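Local atomic coordinates of Na-translocating NADH-quinone reductase subunit C NqrC (Shewanella oneidensis, PDB entry 4XHF), a protein that forms the soluble part of a subunit of a respiratory membrane complex and carries bound flavin mononucleotide in an FMN-binding domain. Residues A[38-41]-A[42-46]; A[179-182]-A[183-186]; A[227-230]-A[231-234]; A[238-241]-A[242-245]. One frame throughout, in Å; residues are numbered along the deposited sequence.

In the fold
In chain order, interaction 1 lies within helix 29-48, interaction 2 in helix 179-182 and the turn after it, interaction 3 at the end of helix 221-234, and interaction 4 where helix 241-249 begins. Interactions 1 and 4 are on opposite sides of the chain's centre, about 23 Å apart between centres, yet both pack on strand 113-123 of the antiparallel sheet. Interaction 3 touches both its neighbours: Trp-185 CZ3 meets Met-231 SD at 3.3 Å, and Trp-234 O probably accepts a hydrogen bond from Phe-240 N. Interactions 2 and 3 both belong to the FMN-binding domain; helix 221-234 meets Trp-185 along its flank and passes at its end into the loop before helix 241-249.

Interaction 1: A[38-41]-A[42-46]; sequences RDEL and QRYVL
Tyr-44 lays one face of its ring over the carbonyl of Glu-40, one turn earlier in helix 29-48, with Glu-40 O 3.0 Å from Tyr-44 CG. The ring gets there because its CG stands anti to the carbonyl carbon (chi1 -65°), which turns it back along the helix. The same oxygen accepts the backbone bond from Tyr-44 N at 2.9 Å, so it is gripped by an N-H and covered by an aromatic face. On the buried flank, Leu-41 CD1 approaches Val-45 CG2 at 4.3 Å. Both are branched and aliphatic, as befits residues that pack on Phe-120 of strand 113-123; Leu-41 and Tyr-44 also touch Tyr-148.

On the polar flank it is the charged ends that are loosely held. Arg-43, bent at its third torsion, keeps its guanidinium close: one face lies over Asp-39 O, toward the rim, and beside Glu-40 N, and NH2 comes within 3.2 Å of Glu-40 CG. Yet Glu-40 OE2 is 4.6 Å from Arg-43 NH2, and a water that accepts from Arg-43 NH1 at 2.8 Å gives only a weak bond to Asp-39 OD2. The direct partners of the acids are Arg-60 for Asp-39 and Lys-36 for Glu-40. Arg-43 thus probably adds longer-range attraction to both carboxylates and a weak water-mediated link to Asp-39.

Interaction 2: A[179-182]-A[183-186]; sequences PHWL and SLWK
Ser-183 turns its hydroxyl back on the helix it ends: OG donates to His-180 O at 2.9 Å from above the carbonyl plane. Its chi1 of 68° sets OG between the backbone N and the carbonyl carbon, close to the preceding turn, where a small hydroxyl residue fits well. The amide of Ser-183 makes the i to i-4 bond to Pro-179 O, at 3.0 Å. After it the spacing shortens to i to i-3, as in a 3-10 turn: Leu-184 N reaches Trp-181 O at 3.1 Å and Trp-185 N reaches Leu-182 O at 3.2 Å, both from above the carbonyl plane. Lys-186 N follows suit with Ser-183 O. The carbonyls of Pro-179 to Ser-183 therefore each receive a donor.

Among the side-chain donors, Trp-181 NE1 is satisfied by Asp-215 O of strand 213-215. The N-H of Trp-185 NE1 is directed at the face of the six-membered ring of Trp-181, 3.3 Å from CH2. The two indoles make a T-shaped stack, planes at 83°. Leu-184 CD1 crosses to touch Trp-181 CD1 at 3.7 Å. The broad indole of Trp-185 also spans from Val-161 to Val-214. The arrangement resembles a short helix running out in a 3-10-like turn, inside the FMN-binding domain; the nearest atoms of the Trp-181 side chain and the flavin mononucleotide are about 10 Å apart.

Interaction 3: A[227-230]-A[231-234]; sequences VQRA and MEFW
Trp-234 presents the edge of its indole to the carbonyl of Ala-230, whose O lies near the ring plane and 3.2 Å from Trp-234 CD1. One face of the same indole takes Phe-233 CD2, 3.6 Å above the plane and toward the rim, while the edge of the Phe-233 ring has Trp-234 CD1 in its plane. This is the last turn of helix 221-234, a helix of the FMN-binding domain that packs on strand 129-139 of the antiparallel sheet. A chi1 of -80° swings the indole of Trp-234 back beside the Ala-230 carbonyl. That oxygen also accepts the backbone bond from Trp-234 N at 3.1 Å. The indole's own N-H is satisfied by Tyr-137 O of strand 129-139, and the Tyr-137 ring meets the indole with planes at about 40°. Ala-230 has only a methyl group to place against Phe-136, which probably lets the helix come close to the strand there.

The more polar residues lie along other flanks. Gln-228 uses its OE1 to accept from the amide of Leu-201. Arg-229 and Glu-232 carry opposite charges but form no ion pair, for Arg-229 NE is 6.1 Å from Glu-232 OE1. Along the buried flank Met-231 is fully extended beyond CG, a flexible, unbranched chain that can reach out from the helix to Trp-185 and Phe-136. It runs side by side with Val-227, the two pointing the same way, and its terminal methyl CE ends 4.2 Å from Val-227 CG1.

Interaction 4: A[238-241]-A[242-245]; sequences EGFQ and TFFN
Phe-244 N donates to Phe-240 O at 2.9 Å and Asn-245 N to Gln-241 O at 2.9 Å, the opening i to i-4 bonds of a helix whose N-cap position is held by Phe-240. The ring of Phe-244 then folds back over the first of these carbonyls, with Phe-240 O lying over one face and 3.4 Å from Phe-244 CG. Here chi1 of -73° sets the ring beside its own backbone N, on the side of the helix start. The Phe-240 CB joins in through a CH-pi contact, 4.3 Å from the centroid of the Phe-244 ring and 17° off its normal. Phe-243, one place earlier in the helix, has CG anti to its backbone N and so leaves in another direction; its CD2 meets Phe-240 CD1 at 4.2 Å in an oblique approach.

These three phenylalanines seat the C-terminal helix 241-249 on the antiparallel sheet. Phe-240 and Phe-243 both touch Ile-72 of strand 67-73 and Val-119 of strand 113-123, while Phe-244 reaches Val-134 and stacks on Phe-155. Apolar rings match these aliphatic and aromatic neighbours, but a phenylalanine at the N-cap has no polar group with which to receive the first amides of the helix. Water takes that part for two of them: one molecule accepts from Thr-242 N at 3.0 Å and another from Phe-243 N at 3.0 Å. Both waters also lie near Gly-239 O, and Gly-239 itself adopts a backbone conformation that residues with a side chain seldom take.

Interaction 1: A[38-41]-A[42-46]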
loop_
_atom_site.group_PDB
_atom_site.type_symbol
_atom_site.label_atom_id
_atom_site.label_comp_id
_atom_site.label_asym_id
_atom_site.label_seq_id
_atom_site.Cartn_x
_atom_site.Cartn_y
_atom_site.Cartn_z
ATOM N N ARG A 38 -6.562 14.555 -3.514
ATOM C CA ARG A 38 -5.887 14.691 -2.231
ATOM C C ARG A 38 -6.822 14.288 -1.096
ATOM O O ARG A 38 -6.388 13.706 -0.105
ATOM C CB ARG A 38 -5.393 16.124 -2.027
ATOM C CG ARG A 38 -4.244 16.229 -1.037
ATOM C CD ARG A 38 -3.812 17.669 -0.807
ATOM N NE ARG A 38 -3.611 18.396 -2.060
ATOM C CZ ARG A 38 -4.502 19.217 -2.615
ATOM N NH1 ARG A 38 -5.679 19.438 -2.036
ATOM N NH2 ARG A 38 -4.211 19.826 -3.755
ATOM N N ASP A 39 -8.106 14.602 -1.244
ATOM C CA ASP A 39 -9.107 14.215 -0.254
ATOM C C ASP A 39 -9.267 12.700 -0.209
ATOM O O ASP A 39 -9.292 12.104 0.867
ATOM C CB ASP A 39 -10.458 14.865 -0.560
ATOM C CG ASP A 39 -10.479 16.353 -0.262
ATOM O OD1 ASP A 39 -9.594 16.834 0.480
ATOM O OD2 ASP A 39 -11.393 17.040 -0.762
ATOM N N GLU A 40 -9.387 12.084 -1.380
ATOM C CA GLU A 40 -9.480 10.632 -1.475
ATOM C C GLU A 40 -8.226 9.983 -0.900
ATOM O O GLU A 40 -8.307 9.001 -0.163
ATOM C CB GLU A 40 -9.685 10.199 -2.930
ATOM C CG GLU A 40 -11.014 10.655 -3.527
ATOM C CD GLU A 40 -11.106 10.435 -5.026
ATOM O OE1 GLU A 40 -10.135 9.921 -5.621
ATOM O OE2 GLU A 40 -12.155 10.779 -5.613
ATOM N N LEU A 41 -7.070 10.546 -1.236
ATOM C CA LEU A 41 -5.790 10.067 -0.726
ATOM C C LEU A 41 -5.759 10.070 0.800
ATOM O O LEU A 41 -5.412 9.069 1.424
ATOM C CB LEU A 41 -4.653 10.930 -1.274
ATOM C CG LEU A 41 -3.234 10.591 -0.815
ATOM C CD1 LEU A 41 -2.851 9.185 -1.231
ATOM C CD2 LEU A 41 -2.246 11.596 -1.377
ATOM N N GLN A 42 -6.127 11.202 1.393
ATOM C CA GLN A 42 -6.134 11.343 2.844
ATOM C C GLN A 42 -7.056 10.314 3.491
ATOM O O GLN A 42 -6.715 9.721 4.514
ATOM C CB GLN A 42 -6.558 12.761 3.240
ATOM C CG GLN A 42 -5.482 13.816 2.999
ATOM C CD GLN A 42 -5.941 15.219 3.350
ATOM O OE1 GLN A 42 -7.073 15.606 3.063
ATOM N NE2 GLN A 42 -5.060 15.989 3.978
ATOM N N ARG A 43 -8.216 10.091 2.882
ATOM C CA ARG A 43 -9.170 9.123 3.408
ATOM C C ARG A 43 -8.607 7.709 3.311
ATOM O O ARG A 43 -8.690 6.942 4.268
ATOM C CB ARG A 43 -10.509 9.221 2.670
ATOM C CG ARG A 43 -11.302 10.485 2.998
ATOM C CD ARG A 43 -12.734 10.416 2.479
ATOM N NE ARG A 43 -12.803 10.359 1.019
ATOM C CZ ARG A 43 -12.913 11.418 0.218
ATOM N NH1 ARG A 43 -12.964 12.648 0.715
ATOM N NH2 ARG A 43 -12.971 11.244 -1.094
ATOM N N TYR A 44 -8.023 7.375 2.162
ATOM C CA TYR A 44 -7.427 6.056 1.951
ATOM C C TYR A 44 -6.389 5.737 3.022
ATOM O O TYR A 44 -6.388 4.650 3.599
ATOM C CB TYR A 44 -6.763 5.966 0.572
ATOM C CG TYR A 44 -7.699 6.061 -0.614
ATOM C CD1 TYR A 44 -9.011 5.614 -0.537
ATOM C CD2 TYR A 44 -7.260 6.594 -1.820
ATOM C CE1 TYR A 44 -9.861 5.701 -1.628
ATOM C CE2 TYR A 44 -8.100 6.684 -2.912
ATOM C CZ TYR A 44 -9.398 6.237 -2.812
ATOM O OH TYR A 44 -10.234 6.328 -3.902
ATOM N N VAL A 45 -5.509 6.698 3.279
ATOM C CA VAL A 45 -4.406 6.511 4.215
ATOM C C VAL A 45 -4.927 6.296 5.629
ATOM O O VAL A 45 -4.474 5.394 6.330
ATOM C CB VAL A 45 -3.440 7.722 4.179
ATOM C CG1 VAL A 45 -2.421 7.664 5.315
ATOM C CG2 VAL A 45 -2.726 7.776 2.840
ATOM N N LEU A 46 -5.885 7.117 6.044
ATOM C CA LEU A 46 -6.448 6.999 7.384
ATOM C C LEU A 46 -7.220 5.692 7.529
ATOM O O LEU A 46 -7.158 5.041 8.570
ATOM C CB LEU A 46 -7.360 8.187 7.698
ATOM C CG LEU A 46 -6.680 9.552 7.830
ATOM C CD1 LEU A 46 -7.730 10.637 8.005
ATOM C CD2 LEU A 46 -5.685 9.579 8.986
HETATM O O HOH W 1 -14.011 15.044 -0.242
HETATM O O HOH W 2 -7.384 17.363 1.370
#

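Interaction 2: A[179-182]-A[183-186]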
loop_
_atom_site.group_PDB
_atom_site.type_symbol
_atom_site.label_atom_id
_atom_site.label_comp_id
_atom_site.label_asym_id
_atom_site.label_seq_id
_atom_site.Cartn_x
_atom_site.Cartn_y
_atom_site.Cartn_z
ATOM N N PRO A 179 -14.759 -3.986 1.069
ATOM C CA PRO A 179 -14.245 -3.894 2.440
ATOM C C PRO A 179 -14.365 -5.195 3.227
ATOM O O PRO A 179 -13.548 -5.448 4.112
ATOM C CB PRO A 179 -15.124 -2.810 3.069
ATOM C CG PRO A 179 -15.556 -1.979 1.933
ATOM C CD PRO A 179 -15.755 -2.932 0.802
ATOM N N HIS A 180 -15.379 -5.998 2.918
ATOM C CA HIS A 180 -15.567 -7.276 3.590
ATOM C C HIS A 180 -14.343 -8.165 3.409
ATOM O O HIS A 180 -13.945 -8.880 4.328
ATOM C CB HIS A 180 -16.811 -7.991 3.060
ATOM C CG HIS A 180 -18.099 -7.329 3.439
ATOM N ND1 HIS A 180 -18.805 -7.669 4.573
ATOM C CD2 HIS A 180 -18.812 -6.351 2.832
ATOM C CE1 HIS A 180 -19.895 -6.927 4.650
ATOM N NE2 HIS A 180 -19.923 -6.119 3.605
ATOM N N TRP A 181 -13.750 -8.112 2.221
ATOM C CA TRP A 181 -12.582 -8.929 1.914
ATOM C C TRP A 181 -11.293 -8.271 2.396
ATOM O O TRP A 181 -10.397 -8.942 2.902
ATOM C CB TRP A 181 -12.495 -9.195 0.411
ATOM C CG TRP A 181 -11.309 -10.026 0.032
ATOM C CD1 TRP A 181 -11.175 -11.376 0.173
ATOM C CD2 TRP A 181 -10.088 -9.560 -0.549
ATOM N NE1 TRP A 181 -9.945 -11.780 -0.285
ATOM C CE2 TRP A 181 -9.259 -10.684 -0.734
ATOM C CE3 TRP A 181 -9.614 -8.301 -0.932
ATOM C CZ2 TRP A 181 -7.984 -10.587 -1.285
ATOM C CZ3 TRP A 181 -8.349 -8.207 -1.480
ATOM C CH2 TRP A 181 -7.548 -9.342 -1.651
ATOM N N LEU A 182 -11.206 -6.957 2.232
ATOM C CA LEU A 182 -10.020 -6.210 2.635
ATOM C C LEU A 182 -9.785 -6.298 4.142
ATOM O O LEU A 182 -8.646 -6.250 4.603
ATOM C CB LEU A 182 -10.147 -4.746 2.211
ATOM C CG LEU A 182 -10.085 -4.467 0.708
ATOM C CD1 LEU A 182 -10.612 -3.076 0.412
ATOM C CD2 LEU A 182 -8.661 -4.615 0.203
ATOM N N SER A 183 -10.866 -6.424 4.904
ATOM C CA SER A 183 -10.774 -6.471 6.360
ATOM C C SER A 183 -10.090 -7.747 6.840
ATOM O O SER A 183 -9.610 -7.815 7.973
ATOM C CB SER A 183 -12.165 -6.370 6.983
ATOM O OG SER A 183 -12.935 -7.524 6.696
ATOM N N LEU A 184 -10.055 -8.755 5.976
ATOM C CA LEU A 184 -9.439 -10.036 6.309
ATOM C C LEU A 184 -7.933 -9.915 6.512
ATOM O O LEU A 184 -7.326 -10.732 7.203
ATOM C CB LEU A 184 -9.721 -11.061 5.209
ATOM C CG LEU A 184 -11.183 -11.358 4.880
ATOM C CD1 LEU A 184 -11.256 -12.341 3.726
ATOM C CD2 LEU A 184 -11.922 -11.899 6.091
ATOM N N TRP A 185 -7.330 -8.903 5.898
ATOM C CA TRP A 185 -5.884 -8.726 5.952
ATOM C C TRP A 185 -5.421 -8.198 7.306
ATOM O O TRP A 185 -4.263 -8.377 7.682
ATOM C CB TRP A 185 -5.425 -7.773 4.846
ATOM C CG TRP A 185 -5.628 -8.309 3.457
ATOM C CD1 TRP A 185 -6.781 -8.288 2.730
ATOM C CD2 TRP A 185 -4.643 -8.936 2.627
ATOM N NE1 TRP A 185 -6.577 -8.867 1.501
ATOM C CE2 TRP A 185 -5.273 -9.272 1.413
ATOM C CE3 TRP A 185 -3.291 -9.247 2.794
ATOM C CZ2 TRP A 185 -4.597 -9.904 0.372
ATOM C CZ3 TRP A 185 -2.623 -9.873 1.760
ATOM C CH2 TRP A 185 -3.276 -10.195 0.565
ATOM N N LYS A 186 -6.326 -7.544 8.030
ATOM C CA LYS A 186 -5.993 -6.951 9.320
ATOM C C LYS A 186 -5.448 -8.001 10.285
ATOM O O LYS A 186 -6.102 -9.007 10.557
ATOM C CB LYS A 186 -7.227 -6.263 9.920
ATOM C CG LYS A 186 -7.030 -5.673 11.317
ATOM C CD LYS A 186 -6.062 -4.506 11.303
ATOM C CE LYS A 186 -5.826 -3.948 12.700
ATOM N NZ LYS A 186 -7.041 -3.288 13.253
#

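Interaction 3: A[227-230]-A[231-234]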
loop_
_atom_site.group_PDB
_atom_site.type_symbol
_atom_site.label_atom_id
_atom_site.label_comp_id
_atom_site.label_asym_id
_atom_site.label_seq_id
_atom_site.Cartn_x
_atom_site.Cartn_y
_atom_site.Cartn_z
ATOM N N VAL A 227 -2.657 -9.743 -6.387
ATOM C CA VAL A 227 -2.520 -8.918 -5.191
ATOM C C VAL A 227 -1.417 -9.481 -4.314
ATOM O O VAL A 227 -0.625 -8.742 -3.733
ATOM C CB VAL A 227 -3.837 -8.857 -4.390
ATOM C CG1 VAL A 227 -3.661 -8.057 -3.098
ATOM C CG2 VAL A 227 -4.940 -8.257 -5.242
ATOM N N GLN A 228 -1.375 -10.804 -4.233
ATOM C CA GLN A 228 -0.356 -11.499 -3.466
ATOM C C GLN A 228 1.032 -11.174 -4.008
ATOM O O GLN A 228 1.953 -10.876 -3.247
ATOM C CB GLN A 228 -0.617 -13.004 -3.510
ATOM C CG GLN A 228 0.352 -13.858 -2.718
ATOM C CD GLN A 228 0.258 -15.310 -3.108
ATOM O OE1 GLN A 228 -0.760 -15.965 -2.878
ATOM N NE2 GLN A 228 1.321 -15.822 -3.717
ATOM N N ARG A 229 1.170 -11.217 -5.329
ATOM C CA ARG A 229 2.441 -10.924 -5.979
ATOM C C ARG A 229 2.778 -9.440 -5.900
ATOM O O ARG A 229 3.949 -9.062 -5.865
ATOM C CB ARG A 229 2.404 -11.382 -7.437
ATOM C CG ARG A 229 2.516 -12.889 -7.600
ATOM C CD ARG A 229 2.433 -13.309 -9.056
ATOM N NE ARG A 229 1.517 -14.438 -9.242
ATOM C CZ ARG A 229 0.379 -14.397 -9.934
ATOM N NH1 ARG A 229 -0.024 -13.285 -10.543
ATOM N NH2 ARG A 229 -0.365 -15.491 -10.026
ATOM N N ALA A 230 1.747 -8.603 -5.866
ATOM C CA ALA A 230 1.939 -7.165 -5.737
ATOM C C ALA A 230 2.618 -6.844 -4.414
ATOM O O ALA A 230 3.579 -6.079 -4.369
ATOM C CB ALA A 230 0.611 -6.438 -5.843
ATOM N N MET A 231 2.120 -7.441 -3.338
ATOM C CA MET A 231 2.712 -7.240 -2.024
ATOM C C MET A 231 4.085 -7.897 -1.935
ATOM O O MET A 231 4.986 -7.367 -1.288
ATOM C CB MET A 231 1.792 -7.788 -0.934
ATOM C CG MET A 231 0.562 -6.933 -0.699
ATOM S SD MET A 231 -0.493 -7.606 0.592
ATOM C CE MET A 231 -1.942 -6.570 0.419
ATOM N N GLU A 232 4.247 -9.042 -2.593
ATOM C CA GLU A 232 5.521 -9.750 -2.580
ATOM C C GLU A 232 6.640 -8.884 -3.153
ATOM O O GLU A 232 7.769 -8.909 -2.661
ATOM C CB GLU A 232 5.425 -11.053 -3.368
ATOM C CG GLU A 232 6.717 -11.849 -3.364
ATOM C CD GLU A 232 6.619 -13.124 -4.167
ATOM O OE1 GLU A 232 5.531 -13.397 -4.712
ATOM O OE2 GLU A 232 7.631 -13.850 -4.260
ATOM N N PHE A 233 6.324 -8.128 -4.201
ATOM C CA PHE A 233 7.307 -7.247 -4.819
ATOM C C PHE A 233 7.582 -6.015 -3.972
ATOM O O PHE A 233 8.733 -5.660 -3.731
ATOM C CB PHE A 233 6.848 -6.792 -6.205
ATOM C CG PHE A 233 7.763 -5.772 -6.827
ATOM C CD1 PHE A 233 8.909 -6.173 -7.495
ATOM C CD2 PHE A 233 7.496 -4.416 -6.719
ATOM C CE1 PHE A 233 9.762 -5.242 -8.056
ATOM C CE2 PHE A 233 8.349 -3.482 -7.278
ATOM C CZ PHE A 233 9.482 -3.896 -7.948
ATOM N N TRP A 234 6.516 -5.357 -3.534
ATOM C CA TRP A 234 6.646 -4.058 -2.889
ATOM C C TRP A 234 7.131 -4.155 -1.452
ATOM O O TRP A 234 7.590 -3.166 -0.886
ATOM C CB TRP A 234 5.318 -3.311 -2.959
ATOM C CG TRP A 234 5.138 -2.678 -4.296
ATOM C CD1 TRP A 234 4.285 -3.065 -5.286
ATOM C CD2 TRP A 234 5.865 -1.556 -4.805
ATOM N NE1 TRP A 234 4.427 -2.245 -6.379
ATOM C CE2 TRP A 234 5.391 -1.310 -6.108
ATOM C CE3 TRP A 234 6.868 -0.734 -4.284
ATOM C CZ2 TRP A 234 5.885 -0.273 -6.896
ATOM C CZ3 TRP A 234 7.354 0.295 -5.065
ATOM C CH2 TRP A 234 6.864 0.516 -6.358
#

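Interaction 4: A[238-241]-A[242-245]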
loop_
_atom_site.group_PDB
_atom_site.type_symbol
_atom_site.label_atom_id
_atom_site.label_comp_id
_atom_site.label_asym_id
_atom_site.label_seq_id
_atom_site.Cartn_x
_atom_site.Cartn_y
_atom_site.Cartn_z
ATOM N N GLU A 238 13.274 -5.066 -3.967
ATOM C CA GLU A 238 13.140 -3.966 -4.919
ATOM C C GLU A 238 11.989 -3.037 -4.524
ATOM O O GLU A 238 11.638 -2.123 -5.269
ATOM C CB GLU A 238 12.929 -4.507 -6.340
ATOM C CG GLU A 238 14.045 -5.443 -6.804
ATOM C CD GLU A 238 14.038 -5.698 -8.301
ATOM O OE1 GLU A 238 14.491 -4.815 -9.061
ATOM O OE2 GLU A 238 13.592 -6.786 -8.718
ATOM N N GLY A 239 11.426 -3.269 -3.340
ATOM C CA GLY A 239 10.322 -2.473 -2.832
ATOM C C GLY A 239 10.725 -1.620 -1.647
ATOM O O GLY A 239 11.679 -0.848 -1.727
ATOM N N PHE A 240 10.001 -1.768 -0.543
ATOM C CA PHE A 240 10.195 -0.918 0.627
ATOM C C PHE A 240 11.085 -1.548 1.695
ATOM O O PHE A 240 11.168 -1.038 2.810
ATOM C CB PHE A 240 8.838 -0.565 1.241
ATOM C CG PHE A 240 8.026 0.382 0.409
ATOM C CD1 PHE A 240 8.353 1.726 0.348
ATOM C CD2 PHE A 240 6.937 -0.071 -0.316
ATOM C CE1 PHE A 240 7.609 2.599 -0.419
ATOM C CE2 PHE A 240 6.190 0.797 -1.085
ATOM C CZ PHE A 240 6.526 2.135 -1.136
ATOM N N GLN A 241 11.760 -2.643 1.362
ATOM C CA GLN A 241 12.528 -3.373 2.364
ATOM C C GLN A 241 13.704 -2.548 2.881
ATOM O O GLN A 241 13.953 -2.505 4.086
ATOM C CB GLN A 241 13.028 -4.704 1.802
ATOM C CG GLN A 241 12.758 -5.890 2.713
ATOM C CD GLN A 241 13.104 -7.213 2.062
ATOM O OE1 GLN A 241 12.219 -7.995 1.709
ATOM N NE2 GLN A 241 14.395 -7.471 1.896
ATOM N N THR A 242 14.422 -1.896 1.972
ATOM C CA THR A 242 15.525 -1.022 2.359
ATOM C C THR A 242 15.020 0.081 3.278
ATOM O O THR A 242 15.611 0.350 4.319
ATOM C CB THR A 242 16.212 -0.389 1.131
ATOM O OG1 THR A 242 16.876 -1.404 0.371
ATOM C CG2 THR A 242 17.236 0.668 1.553
ATOM N N PHE A 243 13.921 0.712 2.879
ATOM C CA PHE A 243 13.322 1.791 3.653
ATOM C C PHE A 243 12.964 1.344 5.067
ATOM O O PHE A 243 13.214 2.064 6.031
ATOM C CB PHE A 243 12.080 2.321 2.938
ATOM C CG PHE A 243 11.253 3.259 3.768
ATOM C CD1 PHE A 243 11.789 4.445 4.239
ATOM C CD2 PHE A 243 9.937 2.960 4.068
ATOM C CE1 PHE A 243 11.026 5.310 5.003
ATOM C CE2 PHE A 243 9.171 3.822 4.827
ATOM C CZ PHE A 243 9.716 4.999 5.293
ATOM N N PHE A 244 12.380 0.156 5.189
ATOM C CA PHE A 244 12.010 -0.366 6.498
ATOM C C PHE A 244 13.250 -0.687 7.330
ATOM O O PHE A 244 13.290 -0.400 8.526
ATOM C CB PHE A 244 11.135 -1.616 6.359
ATOM C CG PHE A 244 9.726 -1.335 5.906
ATOM C CD1 PHE A 244 9.149 -0.084 6.073
ATOM C CD2 PHE A 244 8.974 -2.333 5.316
ATOM C CE1 PHE A 244 7.855 0.164 5.656
ATOM C CE2 PHE A 244 7.680 -2.092 4.899
ATOM C CZ PHE A 244 7.120 -0.841 5.068
ATOM N N ASN A 245 14.259 -1.279 6.698
ATOM C CA ASN A 245 15.502 -1.601 7.391
ATOM C C ASN A 245 16.214 -0.354 7.908
ATOM O O ASN A 245 16.933 -0.411 8.905
ATOM C CB ASN A 245 16.438 -2.385 6.473
ATOM C CG ASN A 245 16.030 -3.837 6.323
ATOM O OD1 ASN A 245 15.351 -4.400 7.182
ATOM N ND2 ASN A 245 16.452 -4.456 5.227
HETATM O O HOH W 3 13.132 0.689 0.006
HETATM O O HOH W 4 14.324 -2.113 -1.037
#